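Local coordinates for protein diphthine synthase (Entamoeba histolytica, PDB 3I4T) that is a putative diphthine synthase of the tetrapyrrole methylase family, probably methylating the modified histidine of elongation factor 2 on the way to diphthamide, at residues Y146-T151 / C268-A273. Residues are numbered along the deposited sequence; the frame is centred on the assembly and turned at random.
Sequences YRFGQT and CLLIPA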
ATOM      1  N   TYR A 146       9.706   2.199  -2.394  1.00 32.84           N
ATOM      2  CA  TYR A 146      10.200   1.422  -3.537  1.00 32.65           C
ATOM      3  C   TYR A 146      11.367   0.560  -3.124  1.00 31.62           C
ATOM      4  O   TYR A 146      11.631  -0.461  -3.741  1.00 31.52           O
ATOM      5  CB  TYR A 146      10.633   2.310  -4.702  1.00 33.26           C
ATOM      6  CG  TYR A 146       9.537   3.170  -5.277  1.00 36.19           C
ATOM      7  CD1 TYR A 146       8.185   2.914  -4.992  1.00 37.86           C
ATOM      8  CD2 TYR A 146       9.850   4.239  -6.129  1.00 38.39           C
ATOM      9  CE1 TYR A 146       7.183   3.721  -5.520  1.00 40.59           C
ATOM     10  CE2 TYR A 146       8.855   5.047  -6.672  1.00 39.95           C
ATOM     11  CZ  TYR A 146       7.527   4.780  -6.363  1.00 42.01           C
ATOM     12  OH  TYR A 146       6.539   5.579  -6.898  1.00 45.40           O
ATOM     13  N   ARG A 147      12.071   0.976  -2.076  1.00 30.80           N
ATOM     14  CA  ARG A 147      13.212   0.207  -1.591  1.00 29.93           C
ATOM     15  C   ARG A 147      12.855  -0.968  -0.669  1.00 28.97           C
ATOM     16  O   ARG A 147      13.735  -1.678  -0.234  1.00 28.90           O
ATOM     17  CB  ARG A 147      14.249   1.131  -0.952  1.00 30.08           C
ATOM     18  CG  ARG A 147      14.838   2.171  -1.924  1.00 30.06           C
ATOM     19  CD  ARG A 147      16.100   2.796  -1.355  1.00 30.24           C
ATOM     20  NE  ARG A 147      17.014   1.742  -0.913  1.00 31.56           N
ATOM     21  CZ  ARG A 147      18.020   1.905  -0.058  1.00 31.52           C
ATOM     22  NH1 ARG A 147      18.286   3.095   0.480  1.00 31.29           N
ATOM     23  NH2 ARG A 147      18.767   0.860   0.259  1.00 32.62           N
ATOM     24  N   PHE A 148      11.574  -1.174  -0.375  1.00 28.67           N
ATOM     25  CA  PHE A 148      11.149  -2.336   0.423  1.00 28.26           C
ATOM     26  C   PHE A 148      11.176  -3.640  -0.372  1.00 28.21           C
ATOM     27  O   PHE A 148      10.596  -3.729  -1.466  1.00 28.30           O
ATOM     28  CB  PHE A 148       9.781  -2.103   1.092  1.00 27.81           C
ATOM     29  CG  PHE A 148       9.887  -1.351   2.390  1.00 27.98           C
ATOM     30  CD1 PHE A 148      10.042   0.035   2.400  1.00 28.38           C
ATOM     31  CD2 PHE A 148       9.901  -2.025   3.595  1.00 27.56           C
ATOM     32  CE1 PHE A 148      10.184   0.732   3.593  1.00 28.62           C
ATOM     33  CE2 PHE A 148      10.049  -1.339   4.791  1.00 28.43           C
ATOM     34  CZ  PHE A 148      10.192   0.046   4.788  1.00 28.69           C
ATOM     35  N   GLY A 149      11.872  -4.630   0.182  1.00 28.04           N
ATOM     36  CA  GLY A 149      11.945  -5.981  -0.378  1.00 28.38           C
ATOM     37  C   GLY A 149      10.708  -6.729   0.070  1.00 29.24           C
ATOM     38  O   GLY A 149       9.673  -6.093   0.331  1.00 28.87           O
ATOM     39  N   GLN A 150      10.796  -8.062   0.191  1.00 29.64           N
ATOM     40  CA  GLN A 150       9.621  -8.832   0.602  1.00 29.83           C
ATOM     41  C   GLN A 150       9.271  -8.674   2.088  1.00 30.45           C
ATOM     42  O   GLN A 150      10.152  -8.494   2.943  1.00 30.28           O
ATOM     43  CB  GLN A 150       9.691 -10.291   0.155  1.00 29.70           C
ATOM     44  CG  GLN A 150      10.457 -11.270   1.027  1.00 30.01           C
ATOM     45  CD  GLN A 150      10.566 -12.653   0.366  1.00 29.82           C
ATOM     46  OE1 GLN A 150       9.552 -13.315   0.094  1.00 29.97           O
ATOM     47  NE2 GLN A 150      11.795 -13.088   0.103  1.00 27.83           N
ATOM     48  N   THR A 151       7.968  -8.713   2.366  1.00 30.95           N
ATOM     49  CA  THR A 151       7.418  -8.533   3.703  1.00 31.02           C
ATOM     50  C   THR A 151       7.501  -9.852   4.464  1.00 32.03           C
ATOM     51  O   THR A 151       7.287 -10.933   3.880  1.00 32.21           O
ATOM     52  CB  THR A 151       5.967  -8.020   3.605  1.00 31.03           C
ATOM     53  OG1 THR A 151       5.932  -6.870   2.743  1.00 30.33           O
ATOM     54  CG2 THR A 151       5.384  -7.664   4.970  1.00 29.71           C
ATOM     55  N   CYS A 268       4.571  -2.806  14.493  1.00 32.98           N
ATOM     56  CA  CYS A 268       5.421  -3.448  13.499  1.00 32.95           C
ATOM     57  C   CYS A 268       6.820  -2.840  13.500  1.00 32.53           C
ATOM     58  O   CYS A 268       7.048  -1.778  14.086  1.00 32.67           O
ATOM     59  CB  CYS A 268       4.816  -3.372  12.094  1.00 33.26           C
ATOM     60  SG  CYS A 268       4.726  -1.708  11.447  1.00 34.53           S
ATOM     61  N   LEU A 269       7.739  -3.520  12.822  1.00 31.77           N
ATOM     62  CA  LEU A 269       9.143  -3.172  12.819  1.00 31.10           C
ATOM     63  C   LEU A 269       9.649  -2.975  11.397  1.00 30.96           C
ATOM     64  O   LEU A 269       9.268  -3.709  10.483  1.00 31.25           O
ATOM     65  CB  LEU A 269       9.939  -4.304  13.484  1.00 31.07           C
ATOM     66  CG  LEU A 269      11.422  -4.071  13.743  1.00 29.94           C
ATOM     67  CD1 LEU A 269      11.621  -2.979  14.768  1.00 29.90           C
ATOM     68  CD2 LEU A 269      12.063  -5.349  14.207  1.00 30.44           C
ATOM     69  N   LEU A 270      10.507  -1.982  11.212  1.00 30.52           N
ATOM     70  CA  LEU A 270      11.186  -1.795   9.937  1.00 30.29           C
ATOM     71  C   LEU A 270      12.679  -2.003  10.101  1.00 30.28           C
ATOM     72  O   LEU A 270      13.324  -1.379  10.952  1.00 30.27           O
ATOM     73  CB  LEU A 270      10.915  -0.412   9.350  1.00 30.03           C
ATOM     74  CG  LEU A 270       9.479   0.121   9.324  1.00 30.47           C
ATOM     75  CD1 LEU A 270       9.478   1.502   8.676  1.00 31.58           C
ATOM     76  CD2 LEU A 270       8.520  -0.806   8.609  1.00 28.07           C
ATOM     77  N   ILE A 271      13.215  -2.905   9.293  1.00 30.10           N
ATOM     78  CA  ILE A 271      14.634  -3.147   9.277  1.00 30.18           C
ATOM     79  C   ILE A 271      15.202  -2.572   7.984  1.00 30.40           C
ATOM     80  O   ILE A 271      15.071  -3.183   6.915  1.00 30.14           O
ATOM     81  CB  ILE A 271      14.977  -4.652   9.415  1.00 30.20           C
ATOM     82  CG1 ILE A 271      14.322  -5.241  10.672  1.00 28.13           C
ATOM     83  CG2 ILE A 271      16.501  -4.837   9.446  1.00 30.12           C
ATOM     84  CD1 ILE A 271      14.449  -6.766  10.792  1.00 25.20           C
ATOM     85  N   PRO A 272      15.821  -1.381   8.077  1.00 30.47           N
ATOM     86  CA  PRO A 272      16.383  -0.692   6.917  1.00 30.65           C
ATOM     87  C   PRO A 272      17.434  -1.536   6.217  1.00 31.02           C
ATOM     88  O   PRO A 272      18.052  -2.374   6.860  1.00 31.35           O
ATOM     89  CB  PRO A 272      17.047   0.548   7.527  1.00 30.71           C
ATOM     90  CG  PRO A 272      16.341   0.773   8.833  1.00 30.48           C
ATOM     91  CD  PRO A 272      15.937  -0.588   9.319  1.00 30.50           C
ATOM     92  N   ALA A 273      17.638  -1.319   4.915  1.00 31.42           N
ATOM     93  CA  ALA A 273      18.806  -1.876   4.201  1.00 31.48           C
ATOM     94  C   ALA A 273      20.132  -1.413   4.842  1.00 31.67           C
ATOM     95  O   ALA A 273      20.154  -0.396   5.525  1.00 31.52           O
ATOM     96  CB  ALA A 273      18.764  -1.465   2.730  1.00 31.23           C
TER
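Phe-148 and Leu-270 make the apolar half of this contact: ring atom CE2 lies 4.1 Å from the methyl CD2, with the two side chains crossing at about a right angle. The methyl approaches the ring obliquely. With chi1 of Phe-148 at -84°, the far part of the ring, at CE2, is what reaches Leu-270. The contact joins the loop leading from helix 134-137 into strand 152-154 to the end of strand 267-271, in the mixed sheet that also contains strands 180-187 and 235-240.

The second touch lies just beyond the strand, where Arg-147 NH2 comes 3.4 Å from Ala-273 CB, again obliquely to the guanidinium plane. A bend at chi3 (51°) in an otherwise extended chain brings the group there. NH2 donates to the carbonyl oxygens of Asn-177 and Gln-275, while NH1 forms a salt bridge with Glu-280 of helix 278-284. His-179 bonds to both segments, through ND1 to Ala-273 N and through its backbone to Arg-147 and Gly-149, and its ring pairs edge-to-face with Phe-148.

With 141 Å² buried and CA atoms at least 8.3 Å apart, the segments meet through side chains alone. The chemistry implies van der Waals packing between loop and strand end, with directional bonds supplied by His-179 and the partners of the guanidinium.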